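Long-range contact in surface protein R28 (Streptococcus pyogenes, PDB 6S5Z), which is a cell-wall-attached surface protein of a pathogen, carrying immunoglobulin-like Rib domains, a domain type implicated in infection, though its exact role is not established: residues E35-S40 and V64-G69. Numbering follows the deposited sequence.
Sequences ELPSNS and VHYPDG
The Tyr66 ring meets Pro37 at one edge, near the ring plane, with Pro37 CD 4.1 Å from Tyr66 CD1; Ser40 OG approaches the same CD1 obliquely, and Lys6 and Pro11 also touch the Tyr66 side chain. In this immunoglobulin-like Rib domain, the contact brings the loop leading into strand 41-44 against the end of strand 56-65 and the type I turn Tyr66-Gly69 that follows it. The two prolines cross obliquely, Pro37 CB lying 4.1 Å from Pro67 CG. The buried Leu36 and Val64 cross at about a right angle, Leu36 CD1 4.2 Å from Val64 CG1, and both also reach Tyr42. Tyr66 chi1 (-64°) sets CG beside the backbone N and brings the ring nearer 35-40 than CB starts out, while OH hydrogen-bonds Asp72 OD2, of a sodium-site residue. Two donors grip Pro37 O: Ser40 N closes the type I turn Pro37-Ser40, and Ser40 OG adds a 2.8 Å bond from above the carbonyl plane. The backbones meet through a weak CA-H...O contact, Ser40 CA to His65 O at 3.2 Å (132° at the hydrogen), and through one water donating to His65 O (2.9 Å) and Asn39 O (2.7 Å).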
ATOM      1  N   GLU A  35      -4.130   2.247  12.459  1.00 13.24           N
ATOM      2  CA  GLU A  35      -3.076   1.885  13.395  1.00 14.62           C
ATOM      3  C   GLU A  35      -1.733   2.521  13.055  1.00 18.29           C
ATOM      4  O   GLU A  35      -0.710   2.156  13.650  1.00 21.84           O
ATOM      5  CB  GLU A  35      -2.957   0.366  13.452  1.00 13.49           C
ATOM      6  CG  GLU A  35      -4.243  -0.271  13.908  1.00 16.59           C
ATOM      7  CD  GLU A  35      -4.193  -1.772  13.881  1.00 17.83           C
ATOM      8  OE1 GLU A  35      -3.150  -2.318  13.454  1.00 16.64           O
ATOM      9  OE2 GLU A  35      -5.205  -2.397  14.268  1.00 18.90           O
ATOM     10  N   LEU A  36      -1.714   3.458  12.103  1.00 13.00           N
ATOM     11  CA  LEU A  36      -0.560   4.193  11.654  1.00 13.83           C
ATOM     12  C   LEU A  36      -0.853   5.668  11.845  1.00 12.94           C
ATOM     13  O   LEU A  36      -2.017   6.061  11.779  1.00 12.90           O
ATOM     14  CB  LEU A  36      -0.290   3.923  10.165  1.00 11.01           C
ATOM     15  CG  LEU A  36      -0.331   2.432   9.797  1.00 14.52           C
ATOM     16  CD1 LEU A  36      -0.149   2.245   8.300  1.00 13.14           C
ATOM     17  CD2 LEU A  36       0.695   1.611  10.579  1.00 14.30           C
ATOM     18  N   PRO A  37       0.158   6.512  12.057  1.00 14.70           N
ATOM     19  CA  PRO A  37      -0.115   7.947  12.200  1.00 17.43           C
ATOM     20  C   PRO A  37      -0.953   8.433  11.028  1.00 16.25           C
ATOM     21  O   PRO A  37      -0.760   8.005   9.893  1.00 11.07           O
ATOM     22  CB  PRO A  37       1.282   8.578  12.197  1.00 19.55           C
ATOM     23  CG  PRO A  37       2.189   7.461  12.663  1.00 16.77           C
ATOM     24  CD  PRO A  37       1.602   6.224  12.058  1.00 13.54           C
ATOM     25  N   SER A  38      -1.948   9.265  11.323  1.00 15.78           N
ATOM     26  CA  SER A  38      -2.854   9.695  10.265  1.00 13.57           C
ATOM     27  C   SER A  38      -2.206  10.696   9.316  1.00 10.02           C
ATOM     28  O   SER A  38      -2.771  10.950   8.250  1.00 10.02           O
ATOM     29  CB  SER A  38      -4.150  10.250  10.862  1.00 14.45           C
ATOM     30  OG  SER A  38      -3.918  11.364  11.695  1.00 10.86           O
ATOM     31  N   ASN A  39      -1.050  11.264   9.663  1.00 12.58           N
ATOM     32  CA  ASN A  39      -0.305  12.080   8.714  1.00 14.90           C
ATOM     33  C   ASN A  39       0.693  11.277   7.881  1.00 11.59           C
ATOM     34  O   ASN A  39       1.426  11.869   7.088  1.00 17.17           O
ATOM     35  CB  ASN A  39       0.446  13.182   9.446  1.00 16.64           C
ATOM     36  CG  ASN A  39      -0.463  14.281   9.921  1.00 13.27           C
ATOM     37  OD1 ASN A  39      -1.629  14.374   9.504  1.00 14.73           O
ATOM     38  ND2 ASN A  39       0.061  15.133  10.792  1.00 13.38           N
ATOM     39  N   SER A  40       0.714   9.952   8.009  1.00 10.70           N
ATOM     40  CA  SER A  40       1.465   9.146   7.051  1.00  9.75           C
ATOM     41  C   SER A  40       0.913   9.371   5.652  1.00 12.36           C
ATOM     42  O   SER A  40      -0.278   9.588   5.466  1.00  8.95           O
ATOM     43  CB  SER A  40       1.361   7.660   7.407  1.00  9.22           C
ATOM     44  OG  SER A  40       1.733   7.435   8.759  1.00 15.58           O
ATOM     45  N   VAL A  64       4.767   3.292   2.717  1.00  9.23           N
ATOM     46  CA  VAL A  64       4.139   4.049   3.798  1.00  9.13           C
ATOM     47  C   VAL A  64       5.175   5.035   4.327  1.00 12.09           C
ATOM     48  O   VAL A  64       6.202   4.627   4.877  1.00 13.74           O
ATOM     49  CB  VAL A  64       3.618   3.126   4.910  1.00  8.93           C
ATOM     50  CG1 VAL A  64       2.892   3.930   5.982  1.00 14.45           C
ATOM     51  CG2 VAL A  64       2.669   2.145   4.328  1.00 10.89           C
ATOM     52  N   HIS A  65       4.933   6.332   4.138  1.00 10.08           N
ATOM     53  CA  HIS A  65       5.888   7.377   4.514  1.00 11.60           C
ATOM     54  C   HIS A  65       5.462   7.957   5.856  1.00 16.16           C
ATOM     55  O   HIS A  65       4.434   8.626   5.945  1.00 13.33           O
ATOM     56  CB  HIS A  65       5.944   8.478   3.452  1.00 14.69           C
ATOM     57  CG  HIS A  65       6.616   8.064   2.179  1.00 18.19           C
ATOM     58  ND1 HIS A  65       7.896   8.457   1.852  1.00 17.39           N
ATOM     59  CD2 HIS A  65       6.195   7.271   1.167  1.00 17.90           C
ATOM     60  CE1 HIS A  65       8.232   7.930   0.687  1.00 17.79           C
ATOM     61  NE2 HIS A  65       7.215   7.211   0.247  1.00 17.18           N
ATOM     62  N   TYR A  66       6.277   7.764   6.869  1.00 13.49           N
ATOM     63  CA  TYR A  66       5.923   8.174   8.215  1.00 12.09           C
ATOM     64  C   TYR A  66       6.386   9.596   8.472  1.00 17.72           C
ATOM     65  O   TYR A  66       7.237  10.125   7.747  1.00 18.06           O
ATOM     66  CB  TYR A  66       6.558   7.235   9.227  1.00 17.64           C
ATOM     67  CG  TYR A  66       6.068   5.830   9.132  1.00 13.53           C
ATOM     68  CD1 TYR A  66       4.779   5.510   9.506  1.00 10.92           C
ATOM     69  CD2 TYR A  66       6.902   4.807   8.686  1.00 15.33           C
ATOM     70  CE1 TYR A  66       4.324   4.222   9.435  1.00 19.86           C
ATOM     71  CE2 TYR A  66       6.452   3.511   8.620  1.00 16.60           C
ATOM     72  CZ  TYR A  66       5.162   3.229   8.988  1.00 15.87           C
ATOM     73  OH  TYR A  66       4.704   1.941   8.921  1.00 21.17           O
ATOM     74  N   PRO A  67       5.836  10.252   9.497  1.00 15.92           N
ATOM     75  CA  PRO A  67       6.227  11.646   9.764  1.00 21.58           C
ATOM     76  C   PRO A  67       7.694  11.846  10.089  1.00 23.73           C
ATOM     77  O   PRO A  67       8.201  12.948   9.861  1.00 27.12           O
ATOM     78  CB  PRO A  67       5.348  12.038  10.964  1.00 17.66           C
ATOM     79  CG  PRO A  67       4.169  11.124  10.870  1.00 19.01           C
ATOM     80  CD  PRO A  67       4.735   9.814  10.375  1.00 12.61           C
ATOM     81  N   ASP A  68       8.411  10.838  10.575  1.00 23.07           N
ATOM     82  CA  ASP A  68       9.814  11.055  10.902  1.00 22.39           C
ATOM     83  C   ASP A  68      10.712  10.797   9.712  1.00 24.84           C
ATOM     84  O   ASP A  68      11.939  10.827   9.853  1.00 22.84           O
ATOM     85  CB  ASP A  68      10.250  10.191  12.096  1.00 24.75           C
ATOM     86  CG  ASP A  68      10.357   8.715  11.762  1.00 24.83           C
ATOM     87  OD1 ASP A  68       9.946   8.300  10.664  1.00 24.47           O
ATOM     88  OD2 ASP A  68      10.849   7.950  12.619  1.00 27.49           O
ATOM     89  N   GLY A  69      10.125  10.563   8.544  1.00 21.90           N
ATOM     90  CA  GLY A  69      10.877  10.363   7.329  1.00 19.30           C
ATOM     91  C   GLY A  69      11.243   8.937   7.031  1.00 16.33           C
ATOM     92  O   GLY A  69      11.757   8.667   5.939  1.00 24.07           O
TER
HETATM   93  O   HOH W   1       4.116  11.366   6.830  1.00 24.66           O